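Local coordinates for protein ceramide very long chain fatty acid hydroxylase SCS7 (Saccharomyces cerevisiae, PDB 4ZR1) that hydroxylates the very long chain fatty acids of ceramides, probably at C-2, drawing electrons from cytochrome b5, at residues G175-L180 against K249-H254; F234-K239 against E253-N258. All coordinates share one frame; numbering follows the deposited sequence.

Interaction 1: residues G175-L180 against K249-H254. With ZN (zinc ion), chain C; ZN (zinc ion), chain D; BOG (octyl beta-D-glucopyranoside), chain E.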
# COMPACT_ATOMS: atom_id res chain seq x y z
N GLY A 175 1.19 4.62 -5.06
CA GLY A 175 0.33 5.11 -6.13
C GLY A 175 -0.11 4.02 -7.09
O GLY A 175 -1.29 3.94 -7.43
N CYS A 176 0.83 3.18 -7.50
CA CYS A 176 0.54 2.08 -8.43
C CYS A 176 -0.55 1.16 -7.88
O CYS A 176 -1.42 0.68 -8.61
CB CYS A 176 1.81 1.28 -8.71
SG CYS A 176 1.60 0.02 -9.98
N HIS A 177 -0.50 0.93 -6.58
CA HIS A 177 -1.45 0.03 -5.97
C HIS A 177 -2.87 0.64 -6.01
O HIS A 177 -3.85 -0.07 -6.21
CB HIS A 177 -1.02 -0.29 -4.54
CG HIS A 177 -2.02 -1.11 -3.80
ND1 HIS A 177 -2.43 -2.35 -4.23
CD2 HIS A 177 -2.73 -0.85 -2.68
CE1 HIS A 177 -3.33 -2.83 -3.40
NE2 HIS A 177 -3.53 -1.94 -2.45
N HIS A 178 -2.97 1.95 -5.85
CA HIS A 178 -4.25 2.63 -5.99
C HIS A 178 -4.67 2.70 -7.45
O HIS A 178 -5.85 2.61 -7.79
CB HIS A 178 -4.19 4.04 -5.40
CG HIS A 178 -4.53 4.10 -3.95
ND1 HIS A 178 -5.73 4.56 -3.48
CD2 HIS A 178 -3.82 3.72 -2.85
CE1 HIS A 178 -5.75 4.49 -2.16
NE2 HIS A 178 -4.61 3.97 -1.76
N TYR A 179 -3.69 2.86 -8.32
CA TYR A 179 -3.94 2.87 -9.74
C TYR A 179 -4.42 1.48 -10.18
O TYR A 179 -5.37 1.38 -10.96
CB TYR A 179 -2.69 3.30 -10.50
CG TYR A 179 -2.89 3.58 -11.97
CD1 TYR A 179 -3.76 4.57 -12.40
CD2 TYR A 179 -2.16 2.89 -12.93
CE1 TYR A 179 -3.94 4.84 -13.75
CE2 TYR A 179 -2.33 3.15 -14.29
CZ TYR A 179 -3.22 4.12 -14.69
OH TYR A 179 -3.38 4.37 -16.04
N LEU A 180 -3.79 0.43 -9.66
CA LEU A 180 -4.19 -0.94 -10.02
C LEU A 180 -4.36 -1.91 -8.85
O LEU A 180 -3.58 -2.86 -8.70
CB LEU A 180 -3.19 -1.52 -11.01
CG LEU A 180 -3.07 -0.78 -12.36
CD1 LEU A 180 -1.63 -0.43 -12.64
CD2 LEU A 180 -3.65 -1.63 -13.47
N LYS A 249 -14.33 -4.63 3.91
CA LYS A 249 -15.17 -3.55 3.43
C LYS A 249 -14.51 -2.21 3.74
O LYS A 249 -14.54 -1.29 2.92
CB LYS A 249 -16.57 -3.61 4.07
CG LYS A 249 -17.36 -2.31 3.91
CD LYS A 249 -18.84 -2.45 4.27
CE LYS A 249 -19.44 -1.11 4.67
NZ LYS A 249 -18.55 -0.36 5.60
N TYR A 250 -13.90 -2.13 4.91
CA TYR A 250 -13.28 -0.89 5.38
C TYR A 250 -12.10 -0.48 4.50
O TYR A 250 -12.00 0.67 4.06
CB TYR A 250 -12.81 -1.07 6.82
CG TYR A 250 -12.25 0.18 7.45
CD1 TYR A 250 -13.10 1.14 7.99
CD2 TYR A 250 -10.88 0.39 7.53
CE1 TYR A 250 -12.59 2.27 8.59
CE2 TYR A 250 -10.36 1.53 8.11
CZ TYR A 250 -11.22 2.47 8.64
OH TYR A 250 -10.71 3.61 9.23
N HIS A 251 -11.21 -1.42 4.23
CA HIS A 251 -10.04 -1.11 3.44
C HIS A 251 -10.40 -0.83 1.98
O HIS A 251 -9.84 0.07 1.36
CB HIS A 251 -9.02 -2.24 3.51
CG HIS A 251 -7.85 -2.02 2.62
ND1 HIS A 251 -6.94 -1.01 2.83
CD2 HIS A 251 -7.46 -2.63 1.48
CE1 HIS A 251 -6.03 -1.03 1.88
NE2 HIS A 251 -6.32 -2.01 1.04
N LEU A 252 -11.32 -1.61 1.44
CA LEU A 252 -11.75 -1.43 0.07
C LEU A 252 -12.39 -0.06 -0.13
O LEU A 252 -12.32 0.51 -1.22
CB LEU A 252 -12.73 -2.53 -0.33
CG LEU A 252 -12.18 -3.65 -1.23
CD1 LEU A 252 -10.79 -4.06 -0.83
CD2 LEU A 252 -13.09 -4.84 -1.17
N GLU A 253 -13.01 0.48 0.92
CA GLU A 253 -13.59 1.82 0.81
C GLU A 253 -12.49 2.87 0.78
O GLU A 253 -12.68 3.96 0.25
CB GLU A 253 -14.56 2.09 1.96
CG GLU A 253 -15.90 1.40 1.80
CD GLU A 253 -16.86 1.77 2.91
OE1 GLU A 253 -16.52 2.64 3.74
OE2 GLU A 253 -17.97 1.19 2.94
N HIS A 254 -11.33 2.54 1.36
CA HIS A 254 -10.18 3.42 1.26
C HIS A 254 -9.75 3.55 -0.21
O HIS A 254 -9.22 4.57 -0.64
CB HIS A 254 -9.02 2.90 2.11
CG HIS A 254 -7.71 3.55 1.80
ND1 HIS A 254 -7.32 4.74 2.37
CD2 HIS A 254 -6.72 3.19 0.96
CE1 HIS A 254 -6.14 5.08 1.91
NE2 HIS A 254 -5.75 4.16 1.05
ZN ZN C . -5.08 -1.93 -0.79
ZN ZN D . -3.71 4.01 0.37
C1 BOG E . 4.70 -1.34 -4.44
O1 BOG E . 5.24 -2.09 -5.51
C2 BOG E . 3.27 -1.75 -4.23
O2 BOG E . 2.53 -1.33 -5.35
C3 BOG E . 2.69 -1.06 -3.02
O3 BOG E . 1.43 -1.57 -2.65
C4 BOG E . 3.62 -1.11 -1.85
O4 BOG E . 3.11 -0.24 -0.87
C5 BOG E . 4.99 -0.65 -2.28
O5 BOG E . 5.47 -1.53 -3.27
C6 BOG E . 5.86 -0.63 -1.03
O6 BOG E . 7.22 -0.86 -1.32
C1' BOG E . 5.96 -1.34 -6.46
C2' BOG E . 6.48 -2.22 -7.58
C3' BOG E . 7.71 -1.58 -8.17
C4' BOG E . 8.92 -2.49 -8.11
C5' BOG E . 10.18 -1.68 -7.87
C6' BOG E . 11.40 -2.51 -8.23
C7' BOG E . 12.66 -1.78 -7.83
C8' BOG E . 12.96 -0.71 -8.85
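A metal-bridged, buried contact joins helices 164-179 and 242-256 at the dimetal centre of this membrane hydroxylase: H177 and H251 grip one zinc, H178 and H254 the other. The backbones stay well apart, with the CA atoms of H178 and H254 9.4 Å from each other, and imidazole rings with zinc ions fill the space between. Both helices carry histidine-box sequences: H177 and H178 close the one that runs from H174, and H251 and H254 belong to the one that runs to H255. NE2 of H177 lies 2.3 Å from its zinc and NE2 of H251 2.2 Å from that same ion, with H232, H236 and H255 completing the set. At the second zinc H178 and H254 are joined by H150, H155 and H174. Neighbours in sequence, H177 and H178 serve different metals: one step along the helix turns CB to a new direction, and the torsions differ too, with CG of H177 anti to the backbone N (chi1 175°) and chi1 of H178 at -89°. H251 and H254, almost one helical turn apart, both hold CG anti to N and extend from the same side of their helix, one to each ion. The H178 and H254 rings cross nearly at right angles, planes at 76°, and NE2 of H254 sits in the plane of the H178 ring at its edge. NE2 of H178 and NE2 of H254 are 3.0 Å apart without being hydrogen-bonded, since each is a zinc ligand. Histidine suits these places because one nitrogen can bind metal while the other is tied down, as in H254, whose ND1 is hydrogen-bonded to L261. The zinc ions themselves thus fasten the two helices together.

Interaction 2: residues F234-K239 against E253-N258. With ZN (zinc ion), chain C; ZN (zinc ion), chain D; BOG (octyl beta-D-glucopyranoside), chain G; BOG (octyl beta-D-glucopyranoside), chain H.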
# COMPACT_ATOMS: atom_id res chain seq x y z
N PHE A 234 -4.85 -10.25 1.23
CA PHE A 234 -6.03 -11.10 1.21
C PHE A 234 -7.30 -10.29 1.40
O PHE A 234 -8.40 -10.76 1.13
CB PHE A 234 -5.89 -12.22 2.26
CG PHE A 234 -4.85 -13.24 1.89
CD1 PHE A 234 -5.00 -14.01 0.74
CD2 PHE A 234 -3.71 -13.40 2.65
CE1 PHE A 234 -4.03 -14.94 0.37
CE2 PHE A 234 -2.74 -14.32 2.29
CZ PHE A 234 -2.90 -15.09 1.15
N LEU A 235 -7.14 -9.04 1.81
CA LEU A 235 -8.24 -8.10 1.80
C LEU A 235 -8.72 -7.82 0.37
O LEU A 235 -9.91 -7.63 0.14
CB LEU A 235 -7.85 -6.79 2.47
CG LEU A 235 -7.69 -6.78 3.99
CD1 LEU A 235 -7.51 -5.34 4.45
CD2 LEU A 235 -8.89 -7.42 4.67
N HIS A 236 -7.80 -7.80 -0.59
CA HIS A 236 -8.15 -7.55 -1.98
C HIS A 236 -8.54 -8.82 -2.74
O HIS A 236 -9.49 -8.82 -3.52
CB HIS A 236 -6.98 -6.89 -2.73
CG HIS A 236 -6.80 -5.45 -2.40
ND1 HIS A 236 -7.54 -4.45 -3.00
CD2 HIS A 236 -5.95 -4.83 -1.54
CE1 HIS A 236 -7.17 -3.28 -2.51
NE2 HIS A 236 -6.20 -3.48 -1.63
N HIS A 237 -7.80 -9.89 -2.49
CA HIS A 237 -7.88 -11.07 -3.35
C HIS A 237 -8.46 -12.32 -2.68
O HIS A 237 -8.03 -13.44 -2.95
CB HIS A 237 -6.49 -11.37 -3.90
CG HIS A 237 -5.99 -10.32 -4.84
ND1 HIS A 237 -4.93 -9.49 -4.54
CD2 HIS A 237 -6.42 -9.95 -6.07
CE1 HIS A 237 -4.72 -8.66 -5.55
NE2 HIS A 237 -5.61 -8.92 -6.49
N SER A 238 -9.47 -12.14 -1.83
CA SER A 238 -9.99 -13.28 -1.09
C SER A 238 -11.33 -13.04 -0.41
O SER A 238 -11.57 -11.98 0.17
CB SER A 238 -8.98 -13.71 -0.04
OG SER A 238 -9.57 -14.63 0.86
N LYS A 239 -12.21 -14.05 -0.46
CA LYS A 239 -13.38 -14.08 0.40
C LYS A 239 -12.91 -14.56 1.78
O LYS A 239 -12.53 -15.71 1.97
CB LYS A 239 -14.49 -14.96 -0.17
CG LYS A 239 -14.14 -16.43 -0.40
CD LYS A 239 -15.39 -17.27 -0.58
CE LYS A 239 -15.56 -18.26 0.57
NZ LYS A 239 -16.90 -18.92 0.56
N GLU A 253 -13.01 0.48 0.92
CA GLU A 253 -13.59 1.82 0.81
C GLU A 253 -12.49 2.87 0.78
O GLU A 253 -12.68 3.96 0.25
CB GLU A 253 -14.56 2.09 1.96
CG GLU A 253 -15.90 1.40 1.80
CD GLU A 253 -16.86 1.77 2.91
OE1 GLU A 253 -16.52 2.64 3.74
OE2 GLU A 253 -17.97 1.19 2.94
N HIS A 254 -11.33 2.54 1.36
CA HIS A 254 -10.18 3.42 1.26
C HIS A 254 -9.75 3.55 -0.21
O HIS A 254 -9.22 4.57 -0.64
CB HIS A 254 -9.02 2.90 2.11
CG HIS A 254 -7.71 3.55 1.80
ND1 HIS A 254 -7.32 4.74 2.37
CD2 HIS A 254 -6.72 3.19 0.96
CE1 HIS A 254 -6.14 5.08 1.91
NE2 HIS A 254 -5.75 4.16 1.05
N HIS A 255 -9.99 2.49 -0.96
CA HIS A 255 -9.68 2.44 -2.37
C HIS A 255 -10.79 3.07 -3.24
O HIS A 255 -10.52 3.94 -4.06
CB HIS A 255 -9.45 0.99 -2.80
CG HIS A 255 -8.09 0.47 -2.43
ND1 HIS A 255 -6.95 0.82 -3.12
CD2 HIS A 255 -7.70 -0.39 -1.46
CE1 HIS A 255 -5.91 0.21 -2.58
NE2 HIS A 255 -6.34 -0.53 -1.57
N TYR A 256 -12.02 2.63 -3.05
CA TYR A 256 -13.09 2.98 -3.98
C TYR A 256 -14.12 3.98 -3.44
O TYR A 256 -15.23 4.06 -3.96
CB TYR A 256 -13.83 1.71 -4.41
CG TYR A 256 -12.93 0.62 -4.93
CD1 TYR A 256 -12.53 0.59 -6.26
CD2 TYR A 256 -12.50 -0.40 -4.09
CE1 TYR A 256 -11.71 -0.42 -6.73
CE2 TYR A 256 -11.68 -1.40 -4.55
CZ TYR A 256 -11.29 -1.42 -5.87
OH TYR A 256 -10.48 -2.43 -6.31
N LYS A 257 -13.75 4.74 -2.42
CA LYS A 257 -14.67 5.73 -1.86
C LYS A 257 -13.96 6.97 -1.32
O LYS A 257 -14.29 8.10 -1.69
CB LYS A 257 -15.52 5.10 -0.76
CG LYS A 257 -16.52 6.04 -0.12
CD LYS A 257 -17.42 5.28 0.84
CE LYS A 257 -18.48 6.17 1.45
NZ LYS A 257 -19.36 5.38 2.36
N ASN A 258 -12.97 6.75 -0.45
CA ASN A 258 -12.23 7.84 0.17
C ASN A 258 -10.83 7.41 0.60
O ASN A 258 -10.69 6.57 1.49
CB ASN A 258 -13.02 8.38 1.38
CG ASN A 258 -12.55 9.76 1.83
OD1 ASN A 258 -11.35 10.04 1.87
ND2 ASN A 258 -13.50 10.63 2.17
ZN ZN C . -5.08 -1.93 -0.79
ZN ZN D . -3.71 4.01 0.37
C1 BOG G . -8.09 -17.82 2.70
O1 BOG G . -7.33 -16.69 3.04
C2 BOG G . -8.98 -17.47 1.53
O2 BOG G . -9.87 -16.46 1.93
C3 BOG G . -9.78 -18.67 1.08
O3 BOG G . -10.41 -18.37 -0.14
C4 BOG G . -8.87 -19.87 0.92
O4 BOG G . -9.66 -21.02 0.75
C5 BOG G . -8.03 -20.02 2.16
O5 BOG G . -7.23 -18.87 2.32
C6 BOG G . -7.15 -21.25 2.06
O6 BOG G . -6.80 -21.47 0.71
C1' BOG G . -7.60 -16.14 4.31
C2' BOG G . -6.36 -15.41 4.79
C3' BOG G . -6.65 -14.66 6.08
C4' BOG G . -5.37 -14.54 6.89
C5' BOG G . -4.42 -13.57 6.22
C6' BOG G . -3.90 -12.61 7.26
C7' BOG G . -2.69 -13.18 7.96
C8' BOG G . -2.13 -12.13 8.89
C1 BOG H . -3.77 -19.79 -0.87
O1 BOG H . -4.00 -20.11 0.49
C2 BOG H . -3.97 -21.01 -1.75
O2 BOG H . -3.09 -22.04 -1.36
C3 BOG H . -3.67 -20.64 -3.19
O3 BOG H . -4.04 -21.69 -4.05
C4 BOG H . -4.43 -19.38 -3.57
O4 BOG H . -3.99 -18.94 -4.83
C5 BOG H . -4.22 -18.31 -2.52
O5 BOG H . -4.66 -18.78 -1.27
C6 BOG H . -5.01 -17.06 -2.88
O6 BOG H . -4.16 -16.12 -3.49
C1' BOG H . -3.96 -19.00 1.35
C2' BOG H . -2.92 -19.19 2.43
C3' BOG H . -2.98 -18.03 3.40
C4' BOG H . -1.70 -17.95 4.21
C5' BOG H . -1.42 -16.49 4.53
C6' BOG H . -0.79 -16.34 5.90
C7' BOG H . 0.72 -16.36 5.79
C8' BOG H . 1.32 -15.86 7.09
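H236, near the end of helix 211-236, and H255, near the end of helix 242-256, are the closest backbone points of these segments, yet their CA atoms stand 10.1 Å apart. That gap suits the histidine-box architecture of the fatty acid hydroxylase fold, in which long imidazole side chains from separate helices converge on a metal. Here both rings bind the same zinc, through NE2 of H236 at 2.1 Å and NE2 of H255 at 2.0 Å, while H177, H232 and H251 supply the other ligands. CB of H255 already points across the contact, whereas H236 depends on the end of its side chain to arrive there. In both residues CG lies anti to the carbonyl carbon and beside the backbone N, with chi1 -75° in H236, which directs the ring inward. L252 touches H236 from helix 242-256, and M182 and L187 from the loop after helix 164-179, so a nonpolar surround flanks this ligand. Beyond H255 the chain turns, and N258 N donates to E253 O at 2.9 Å. On the membrane side F234, where the fourth membrane span ends, meets two detergent alkyl chains: its CD2 lies 3.6 Å from C5' of one octyl glucoside and its CE2 3.4 Å from C5' of the other. Replacing F234 by an alanine would probably leave both octyl chains without the aromatic surface they pack on. The two ligand rings form an offset edge-to-face pair, planes at 73°, with the edge of H236 directed at the face of H255 and CE1 of H236 lying 3.1 Å from CD2 of H255.

The two interactions lie side by side, their centres about 6 Å apart, within the fatty acid hydroxylase region. Along the chain 175-180 comes first, at the end of helix 164-179, then 234-239 where helix 211-236 leaves the membrane, and finally 249-254 and 253-258, which overlap on helix 242-256 and share E253 and H254. That last helix is therefore the common partner of both contacts. One zinc receives ligands from both interactions, and NE2 of H236 comes within 3.1 Å of NE2 of H251; the second zinc lies 6.2 Å from the first. Residues scattered through the sequence thus converge at what is probably the cytoplasmic end of the membrane helices, as one dimetal centre, which is likely catalytic.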